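Local coordinates for TbpB (Actinobacillus pleuropneumoniae, PDB 3HOL), which probably binds host transferrin at the bacterial surface as the lipoprotein component of a receptor for iron acquisition, at residues A111-S125 against S262-I276. Sequence-based numbering, arbitrary orientation.
Sequences AKELPVNQLLTYTGS and SAKHNGSNVDTVRII
Leu-114 and Val-273 form an antiparallel hydrogen-bonded pair, Leu-114 N to Val-273 O 3.0 Å and Val-273 N to Leu-114 O 2.8 Å. Lys-112 O takes two N-H groups, from Ile-275 and Ile-276, both on the same face of its carbonyl plane. A second ladder includes the Thr-123/Lys-264 pair, in which both N-H donors stand well above the carbonyl planes they meet.

Among polar side chains, the two carboxylate oxygens of Glu-113 serve different partners: OE1 accepts from Thr-272 OG1 at 2.6 Å, while OE2 lies at the guanidinium edge, in a salt bridge to Arg-274 NH1 whose hydrogen bond is weak (3.4 Å), with carboxylate and guanidinium planes 82° apart. Arg-274 NE also pairs with Asp-277.

Tyr-122 and His-265 form an offset T-shaped (edge-to-face) pair, planes 86° apart. His-265 CB sits 3.6 Å from the centroid of the Tyr-122 ring, over its centre, and with CG between backbone N and carbonyl carbon (chi1 75°) the imidazole turns its edge to that ring. Leu-120 CD1 covers an imidazole face, and Gly-267 N donates in-plane to His-265 ND1 at 2.8 Å.

Strands 119-133 and 257-265 thus join within the N-lobe barrel, flanked by strands 171-178 and 245-251, whereas 113-115 adds to 272-282 in a separate antiparallel sheet.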
ATOM      1  N   ALA A 111      -0.328   5.748  -1.804  1.00  9.34           N
ATOM      2  CA  ALA A 111      -0.126   7.045  -1.105  1.00  8.90           C
ATOM      3  C   ALA A 111       0.345   6.892   0.330  1.00  9.00           C
ATOM      4  O   ALA A 111      -0.207   6.093   1.073  1.00  9.54           O
ATOM      5  CB  ALA A 111      -1.450   7.882  -1.135  1.00  8.55           C
ATOM      6  N   LYS A 112       1.340   7.667   0.744  1.00  8.95           N
ATOM      7  CA  LYS A 112       1.755   7.641   2.167  1.00  9.26           C
ATOM      8  C   LYS A 112       1.329   8.910   2.901  1.00  8.91           C
ATOM      9  O   LYS A 112       1.438   8.992   4.128  1.00 10.23           O
ATOM     10  CB  LYS A 112       3.277   7.457   2.288  1.00  7.66           C
ATOM     11  CG  LYS A 112       3.709   5.974   1.981  1.00  8.69           C
ATOM     12  CD  LYS A 112       5.139   5.707   2.422  1.00 10.07           C
ATOM     13  CE  LYS A 112       5.534   4.239   2.128  1.00 12.55           C
ATOM     14  NZ  LYS A 112       6.081   4.083   0.744  1.00 12.47           N
ATOM     15  N   GLU A 113       0.870   9.889   2.133  1.00  9.75           N
ATOM     16  CA  GLU A 113       0.230  11.080   2.681  1.00 10.41           C
ATOM     17  C   GLU A 113      -1.096  11.289   1.965  1.00 11.82           C
ATOM     18  O   GLU A 113      -1.230  10.966   0.770  1.00 11.50           O
ATOM     19  CB  GLU A 113       1.119  12.315   2.505  1.00 11.51           C
ATOM     20  CG  GLU A 113       2.515  12.168   3.094  1.00 14.04           C
ATOM     21  CD  GLU A 113       3.334  13.495   3.121  1.00 24.73           C
ATOM     22  OE1 GLU A 113       2.859  14.563   2.663  1.00 25.74           O
ATOM     23  OE2 GLU A 113       4.461  13.464   3.623  1.00 28.43           O
ATOM     24  N   LEU A 114      -2.083  11.801   2.711  1.00 10.64           N
ATOM     25  CA  LEU A 114      -3.374  12.189   2.170  1.00 10.64           C
ATOM     26  C   LEU A 114      -3.633  13.698   2.391  1.00 10.81           C
ATOM     27  O   LEU A 114      -3.121  14.264   3.378  1.00  9.66           O
ATOM     28  CB  LEU A 114      -4.484  11.403   2.917  1.00 11.15           C
ATOM     29  CG  LEU A 114      -4.459   9.864   2.833  1.00 10.92           C
ATOM     30  CD1 LEU A 114      -5.703   9.339   3.556  1.00 10.18           C
ATOM     31  CD2 LEU A 114      -4.506   9.402   1.389  1.00 11.20           C
ATOM     32  N   PRO A 115      -4.448  14.320   1.507  1.00 10.53           N
ATOM     33  CA  PRO A 115      -4.912  15.691   1.738  1.00 11.27           C
ATOM     34  C   PRO A 115      -5.564  15.773   3.110  1.00 12.94           C
ATOM     35  O   PRO A 115      -6.185  14.799   3.579  1.00 12.69           O
ATOM     36  CB  PRO A 115      -5.898  15.930   0.602  1.00 11.45           C
ATOM     37  CG  PRO A 115      -5.393  15.001  -0.529  1.00  9.95           C
ATOM     38  CD  PRO A 115      -4.871  13.797   0.187  1.00  8.84           C
ATOM     39  N   VAL A 116      -5.343  16.894   3.789  1.00 14.99           N
ATOM     40  CA  VAL A 116      -5.825  17.083   5.175  1.00 17.33           C
ATOM     41  C   VAL A 116      -7.324  17.339   5.223  1.00 17.88           C
ATOM     42  O   VAL A 116      -8.051  16.701   5.971  1.00 17.87           O
ATOM     43  CB  VAL A 116      -5.107  18.275   5.911  1.00 18.22           C
ATOM     44  CG1 VAL A 116      -5.503  18.275   7.381  1.00 18.17           C
ATOM     45  CG2 VAL A 116      -3.619  18.107   5.825  1.00 19.86           C
ATOM     46  N   ASN A 117      -7.800  18.273   4.429  1.00 20.01           N
ATOM     47  CA  ASN A 117      -9.211  18.588   4.530  1.00 22.25           C
ATOM     48  C   ASN A 117      -9.867  19.100   3.260  1.00 22.93           C
ATOM     49  O   ASN A 117     -11.071  19.324   3.273  1.00 24.46           O
ATOM     50  CB  ASN A 117      -9.451  19.558   5.698  1.00 23.41           C
ATOM     51  CG  ASN A 117      -8.716  20.878   5.529  1.00 27.22           C
ATOM     52  OD1 ASN A 117      -9.149  21.919   6.040  1.00 32.68           O
ATOM     53  ND2 ASN A 117      -7.594  20.848   4.824  1.00 33.48           N
ATOM     54  N   GLN A 118      -9.106  19.261   2.169  1.00 21.88           N
ATOM     55  CA  GLN A 118      -9.659  19.843   0.921  1.00 22.22           C
ATOM     56  C   GLN A 118     -10.631  18.845   0.301  1.00 20.44           C
ATOM     57  O   GLN A 118     -10.321  17.650   0.283  1.00 21.34           O
ATOM     58  CB  GLN A 118      -8.541  20.152  -0.090  1.00 22.13           C
ATOM     59  CG  GLN A 118      -8.945  21.080  -1.236  1.00 25.25           C
ATOM     60  CD  GLN A 118      -7.745  21.593  -2.058  1.00 25.64           C
ATOM     61  OE1 GLN A 118      -6.656  21.858  -1.535  1.00 27.07           O
ATOM     62  NE2 GLN A 118      -7.960  21.742  -3.340  1.00 28.44           N
ATOM     63  N   LEU A 119     -11.795  19.304  -0.167  1.00 16.56           N
ATOM     64  CA  LEU A 119     -12.787  18.402  -0.813  1.00 15.32           C
ATOM     65  C   LEU A 119     -12.352  18.264  -2.267  1.00 14.62           C
ATOM     66  O   LEU A 119     -12.324  19.248  -2.994  1.00 14.57           O
ATOM     67  CB  LEU A 119     -14.203  18.983  -0.678  1.00 14.14           C
ATOM     68  CG  LEU A 119     -15.435  18.307  -1.287  1.00 14.07           C
ATOM     69  CD1 LEU A 119     -15.681  16.912  -0.694  1.00 15.61           C
ATOM     70  CD2 LEU A 119     -16.628  19.236  -0.995  1.00 12.75           C
ATOM     71  N   LEU A 120     -11.922  17.069  -2.666  1.00 13.30           N
ATOM     72  CA  LEU A 120     -11.278  16.910  -3.969  1.00 11.61           C
ATOM     73  C   LEU A 120     -12.049  16.009  -4.938  1.00 10.66           C
ATOM     74  O   LEU A 120     -12.540  14.941  -4.560  1.00  9.81           O
ATOM     75  CB  LEU A 120      -9.833  16.412  -3.795  1.00 10.97           C
ATOM     76  CG  LEU A 120      -8.791  17.436  -3.296  1.00 10.95           C
ATOM     77  CD1 LEU A 120      -7.580  16.662  -2.793  1.00 12.96           C
ATOM     78  CD2 LEU A 120      -8.403  18.422  -4.383  1.00 12.06           C
ATOM     79  N   THR A 121     -12.163  16.466  -6.174  1.00  9.39           N
ATOM     80  CA  THR A 121     -12.894  15.709  -7.227  1.00 10.62           C
ATOM     81  C   THR A 121     -11.876  15.003  -8.091  1.00  9.96           C
ATOM     82  O   THR A 121     -11.008  15.654  -8.626  1.00  9.13           O
ATOM     83  CB  THR A 121     -13.748  16.679  -8.084  1.00 10.99           C
ATOM     84  OG1 THR A 121     -14.799  17.144  -7.256  1.00 15.56           O
ATOM     85  CG2 THR A 121     -14.364  15.982  -9.296  1.00 12.49           C
ATOM     86  N   TYR A 122     -11.962  13.668  -8.192  1.00  9.20           N
ATOM     87  CA  TYR A 122     -11.107  12.920  -9.122  1.00  7.81           C
ATOM     88  C   TYR A 122     -11.979  12.622 -10.349  1.00  8.62           C
ATOM     89  O   TYR A 122     -13.107  12.101 -10.212  1.00  9.53           O
ATOM     90  CB  TYR A 122     -10.693  11.606  -8.486  1.00  6.69           C
ATOM     91  CG  TYR A 122      -9.755  11.743  -7.328  1.00  7.58           C
ATOM     92  CD1 TYR A 122      -8.412  11.397  -7.466  1.00  4.10           C
ATOM     93  CD2 TYR A 122     -10.204  12.218  -6.080  1.00  8.57           C
ATOM     94  CE1 TYR A 122      -7.507  11.496  -6.355  1.00  9.75           C
ATOM     95  CE2 TYR A 122      -9.309  12.343  -4.973  1.00  9.75           C
ATOM     96  CZ  TYR A 122      -7.976  11.971  -5.133  1.00  9.38           C
ATOM     97  OH  TYR A 122      -7.116  12.065  -4.084  1.00 10.54           O
ATOM     98  N   THR A 123     -11.436  12.889 -11.533  1.00  8.16           N
ATOM     99  CA  THR A 123     -12.113  12.675 -12.777  1.00  8.30           C
ATOM    100  C   THR A 123     -11.322  11.731 -13.647  1.00  7.27           C
ATOM    101  O   THR A 123     -10.085  11.852 -13.742  1.00  6.50           O
ATOM    102  CB  THR A 123     -12.279  14.019 -13.528  1.00  8.71           C
ATOM    103  OG1 THR A 123     -13.082  14.891 -12.713  1.00 13.36           O
ATOM    104  CG2 THR A 123     -13.070  13.793 -14.802  1.00 12.04           C
ATOM    105  N   GLY A 124     -12.032  10.832 -14.335  1.00  6.98           N
ATOM    106  CA  GLY A 124     -11.375   9.852 -15.206  1.00  7.35           C
ATOM    107  C   GLY A 124     -12.375   8.993 -15.962  1.00  7.87           C
ATOM    108  O   GLY A 124     -13.397   9.498 -16.433  1.00  8.15           O
ATOM    109  N   SER A 125     -12.059   7.697 -16.134  1.00  7.04           N
ATOM    110  CA  SER A 125     -12.907   6.815 -16.934  1.00  7.95           C
ATOM    111  C   SER A 125     -13.227   5.569 -16.151  1.00  7.74           C
ATOM    112  O   SER A 125     -12.761   5.397 -15.038  1.00  6.37           O
ATOM    113  CB  SER A 125     -12.196   6.371 -18.220  1.00  8.34           C
ATOM    114  OG  SER A 125     -11.035   5.586 -17.901  1.00  8.19           O
ATOM    115  N   SER A 262     -10.182   4.581 -13.094  1.00  7.43           N
ATOM    116  CA  SER A 262      -9.027   5.370 -12.648  1.00  7.80           C
ATOM    117  C   SER A 262      -9.334   6.863 -12.903  1.00  8.16           C
ATOM    118  O   SER A 262     -10.100   7.220 -13.811  1.00  7.12           O
ATOM    119  CB  SER A 262      -7.757   4.926 -13.412  1.00  8.78           C
ATOM    120  OG  SER A 262      -7.941   5.046 -14.820  1.00  7.81           O
ATOM    121  N   ALA A 263      -8.740   7.735 -12.089  1.00  9.12           N
ATOM    122  CA  ALA A 263      -9.084   9.140 -12.115  1.00  7.94           C
ATOM    123  C   ALA A 263      -7.996   9.926 -11.380  1.00  8.65           C
ATOM    124  O   ALA A 263      -7.230   9.367 -10.627  1.00  6.61           O
ATOM    125  CB  ALA A 263     -10.430   9.353 -11.434  1.00  8.69           C
ATOM    126  N   LYS A 264      -7.976  11.240 -11.586  1.00  9.12           N
ATOM    127  CA  LYS A 264      -6.946  12.113 -11.031  1.00  9.47           C
ATOM    128  C   LYS A 264      -7.641  13.375 -10.553  1.00  9.60           C
ATOM    129  O   LYS A 264      -8.579  13.828 -11.220  1.00  9.22           O
ATOM    130  CB  LYS A 264      -5.975  12.445 -12.160  1.00 10.83           C
ATOM    131  CG  LYS A 264      -5.031  13.612 -11.921  1.00 15.07           C
ATOM    132  CD  LYS A 264      -4.172  13.870 -13.194  1.00 21.52           C
ATOM    133  CE  LYS A 264      -3.212  15.049 -12.962  1.00 26.14           C
ATOM    134  NZ  LYS A 264      -2.472  14.940 -11.651  1.00 26.47           N
ATOM    135  N   HIS A 265      -7.201  13.929  -9.410  1.00 10.14           N
ATOM    136  CA  HIS A 265      -7.840  15.123  -8.888  1.00 12.23           C
ATOM    137  C   HIS A 265      -7.216  16.392  -9.515  1.00 13.69           C
ATOM    138  O   HIS A 265      -6.126  16.368 -10.050  1.00 12.03           O
ATOM    139  CB  HIS A 265      -7.875  15.190  -7.330  1.00 11.06           C
ATOM    140  CG  HIS A 265      -6.559  15.537  -6.682  1.00 10.16           C
ATOM    141  ND1 HIS A 265      -5.984  16.789  -6.769  1.00  9.38           N
ATOM    142  CD2 HIS A 265      -5.725  14.800  -5.907  1.00 11.56           C
ATOM    143  CE1 HIS A 265      -4.847  16.804  -6.099  1.00 10.79           C
ATOM    144  NE2 HIS A 265      -4.674  15.614  -5.545  1.00 10.98           N
ATOM    145  N   ASN A 266      -7.954  17.486  -9.442  1.00 16.39           N
ATOM    146  CA  ASN A 266      -7.529  18.729 -10.072  1.00 19.65           C
ATOM    147  C   ASN A 266      -7.047  19.748  -9.044  1.00 21.00           C
ATOM    148  O   ASN A 266      -7.115  20.945  -9.316  1.00 21.88           O
ATOM    149  CB  ASN A 266      -8.685  19.324 -10.900  1.00 19.79           C
ATOM    150  CG  ASN A 266      -9.916  19.664 -10.047  1.00 25.61           C
ATOM    151  OD1 ASN A 266     -10.121  19.131  -8.926  1.00 28.98           O
ATOM    152  ND2 ASN A 266     -10.757  20.565 -10.581  1.00 30.33           N
ATOM    153  N   GLY A 267      -6.582  19.294  -7.880  1.00 21.05           N
ATOM    154  CA  GLY A 267      -6.142  20.223  -6.814  1.00 23.58           C
ATOM    155  C   GLY A 267      -4.748  20.800  -7.032  1.00 24.87           C
ATOM    156  O   GLY A 267      -3.903  20.169  -7.697  1.00 23.77           O
ATOM    157  N   SER A 268      -4.497  21.992  -6.470  1.00 26.61           N
ATOM    158  CA  SER A 268      -3.161  22.635  -6.569  1.00 29.01           C
ATOM    159  C   SER A 268      -2.601  22.925  -5.197  1.00 28.99           C
ATOM    160  O   SER A 268      -3.309  23.498  -4.363  1.00 28.47           O
ATOM    161  CB  SER A 268      -3.269  23.994  -7.266  1.00 29.36           C
ATOM    162  OG  SER A 268      -4.067  23.927  -8.437  1.00 35.08           O
ATOM    163  N   ASN A 269      -1.329  22.583  -4.974  1.00 29.58           N
ATOM    164  CA  ASN A 269      -0.664  22.902  -3.692  1.00 30.60           C
ATOM    165  C   ASN A 269      -1.518  22.424  -2.496  1.00 28.92           C
ATOM    166  O   ASN A 269      -1.884  23.222  -1.620  1.00 29.46           O
ATOM    167  CB  ASN A 269      -0.394  24.428  -3.547  1.00 31.75           C
ATOM    168  CG  ASN A 269       0.632  24.972  -4.559  1.00 36.43           C
ATOM    169  OD1 ASN A 269       0.319  25.174  -5.743  1.00 41.31           O
ATOM    170  ND2 ASN A 269       1.847  25.252  -4.079  1.00 39.40           N
ATOM    171  N   VAL A 270      -1.877  21.138  -2.509  1.00 25.92           N
ATOM    172  CA  VAL A 270      -2.758  20.564  -1.514  1.00 22.87           C
ATOM    173  C   VAL A 270      -1.952  20.276  -0.242  1.00 21.65           C
ATOM    174  O   VAL A 270      -0.896  19.645  -0.334  1.00 22.06           O
ATOM    175  CB  VAL A 270      -3.374  19.248  -2.087  1.00 22.88           C
ATOM    176  CG1 VAL A 270      -4.084  18.470  -1.005  1.00 20.70           C
ATOM    177  CG2 VAL A 270      -4.310  19.571  -3.266  1.00 21.49           C
ATOM    178  N   ASP A 271      -2.442  20.729   0.914  1.00 19.91           N
ATOM    179  CA  ASP A 271      -1.828  20.455   2.222  1.00 20.06           C
ATOM    180  C   ASP A 271      -2.098  18.995   2.570  1.00 18.40           C
ATOM    181  O   ASP A 271      -3.234  18.524   2.420  1.00 17.75           O
ATOM    182  CB  ASP A 271      -2.499  21.250   3.352  1.00 21.32           C
ATOM    183  CG  ASP A 271      -2.447  22.774   3.169  1.00 25.47           C
ATOM    184  OD1 ASP A 271      -1.493  23.309   2.556  1.00 25.37           O
ATOM    185  OD2 ASP A 271      -3.379  23.430   3.700  1.00 26.76           O
ATOM    186  N   THR A 272      -1.084  18.281   3.039  1.00 17.04           N
ATOM    187  CA  THR A 272      -1.241  16.842   3.284  1.00 15.93           C
ATOM    188  C   THR A 272      -0.801  16.486   4.686  1.00 16.22           C
ATOM    189  O   THR A 272      -0.080  17.278   5.330  1.00 15.87           O
ATOM    190  CB  THR A 272      -0.493  15.987   2.226  1.00 16.30           C
ATOM    191  OG1 THR A 272       0.901  16.288   2.295  1.00 17.91           O
ATOM    192  CG2 THR A 272      -0.958  16.312   0.810  1.00 13.53           C
ATOM    193  N   VAL A 273      -1.280  15.332   5.192  1.00 14.54           N
ATOM    194  CA  VAL A 273      -0.767  14.733   6.424  1.00 14.09           C
ATOM    195  C   VAL A 273      -0.284  13.294   6.151  1.00 13.82           C
ATOM    196  O   VAL A 273      -0.872  12.585   5.329  1.00 12.16           O
ATOM    197  CB  VAL A 273      -1.846  14.634   7.557  1.00 14.14           C
ATOM    198  CG1 VAL A 273      -1.997  15.954   8.269  1.00 14.95           C
ATOM    199  CG2 VAL A 273      -3.223  14.116   7.041  1.00 14.34           C
ATOM    200  N   ARG A 274       0.740  12.851   6.881  1.00 12.90           N
ATOM    201  CA  ARG A 274       1.253  11.486   6.701  1.00 13.65           C
ATOM    202  C   ARG A 274       0.276  10.456   7.283  1.00 13.60           C
ATOM    203  O   ARG A 274      -0.300  10.664   8.376  1.00 13.85           O
ATOM    204  CB  ARG A 274       2.582  11.346   7.413  1.00 14.27           C
ATOM    205  CG  ARG A 274       3.445  10.156   7.017  1.00 17.32           C
ATOM    206  CD  ARG A 274       4.674  10.649   6.277  1.00 20.36           C
ATOM    207  NE  ARG A 274       5.370   9.466   5.777  1.00 25.64           N
ATOM    208  CZ  ARG A 274       5.987   9.413   4.620  1.00 20.57           C
ATOM    209  NH1 ARG A 274       6.009  10.491   3.858  1.00 20.94           N
ATOM    210  NH2 ARG A 274       6.585   8.297   4.251  1.00 19.25           N
ATOM    211  N   ILE A 275       0.116   9.338   6.577  1.00 11.88           N
ATOM    212  CA  ILE A 275      -0.640   8.197   7.119  1.00 11.25           C
ATOM    213  C   ILE A 275       0.246   6.974   7.321  1.00 10.79           C
ATOM    214  O   ILE A 275      -0.064   6.118   8.158  1.00 10.36           O
ATOM    215  CB  ILE A 275      -1.824   7.782   6.240  1.00 11.41           C
ATOM    216  CG1 ILE A 275      -1.407   7.588   4.754  1.00 10.40           C
ATOM    217  CG2 ILE A 275      -2.950   8.797   6.387  1.00 12.28           C
ATOM    218  CD1 ILE A 275      -2.469   6.729   3.912  1.00  8.22           C
ATOM    219  N   ILE A 276       1.326   6.874   6.531  1.00 10.06           N
ATOM    220  CA  ILE A 276       2.120   5.666   6.528  1.00  9.30           C
ATOM    221  C   ILE A 276       3.601   5.953   6.442  1.00 10.94           C
ATOM    222  O   ILE A 276       4.012   6.856   5.694  1.00  9.28           O
ATOM    223  CB  ILE A 276       1.737   4.810   5.306  1.00  9.11           C
ATOM    224  CG1 ILE A 276       0.281   4.320   5.411  1.00  9.44           C
ATOM    225  CG2 ILE A 276       2.719   3.647   5.098  1.00  7.98           C
ATOM    226  CD1 ILE A 276      -0.235   3.773   4.026  1.00  9.89           C
TER
HETATM  227  O   HOH W   1      -5.254  22.269   5.584  1.00 22.39           O
HETATM  228  O   HOH W   2      -5.325  21.890   0.976  1.00 22.89           O
HETATM  229  O   HOH W   3      -5.983  19.515   2.063  1.00 25.55           O
HETATM  230  O   HOH W   4     -11.375  19.226  -6.671  1.00 27.88           O
HETATM  231  O   HOH W   5      -8.964   6.688 -16.900  1.00 11.15           O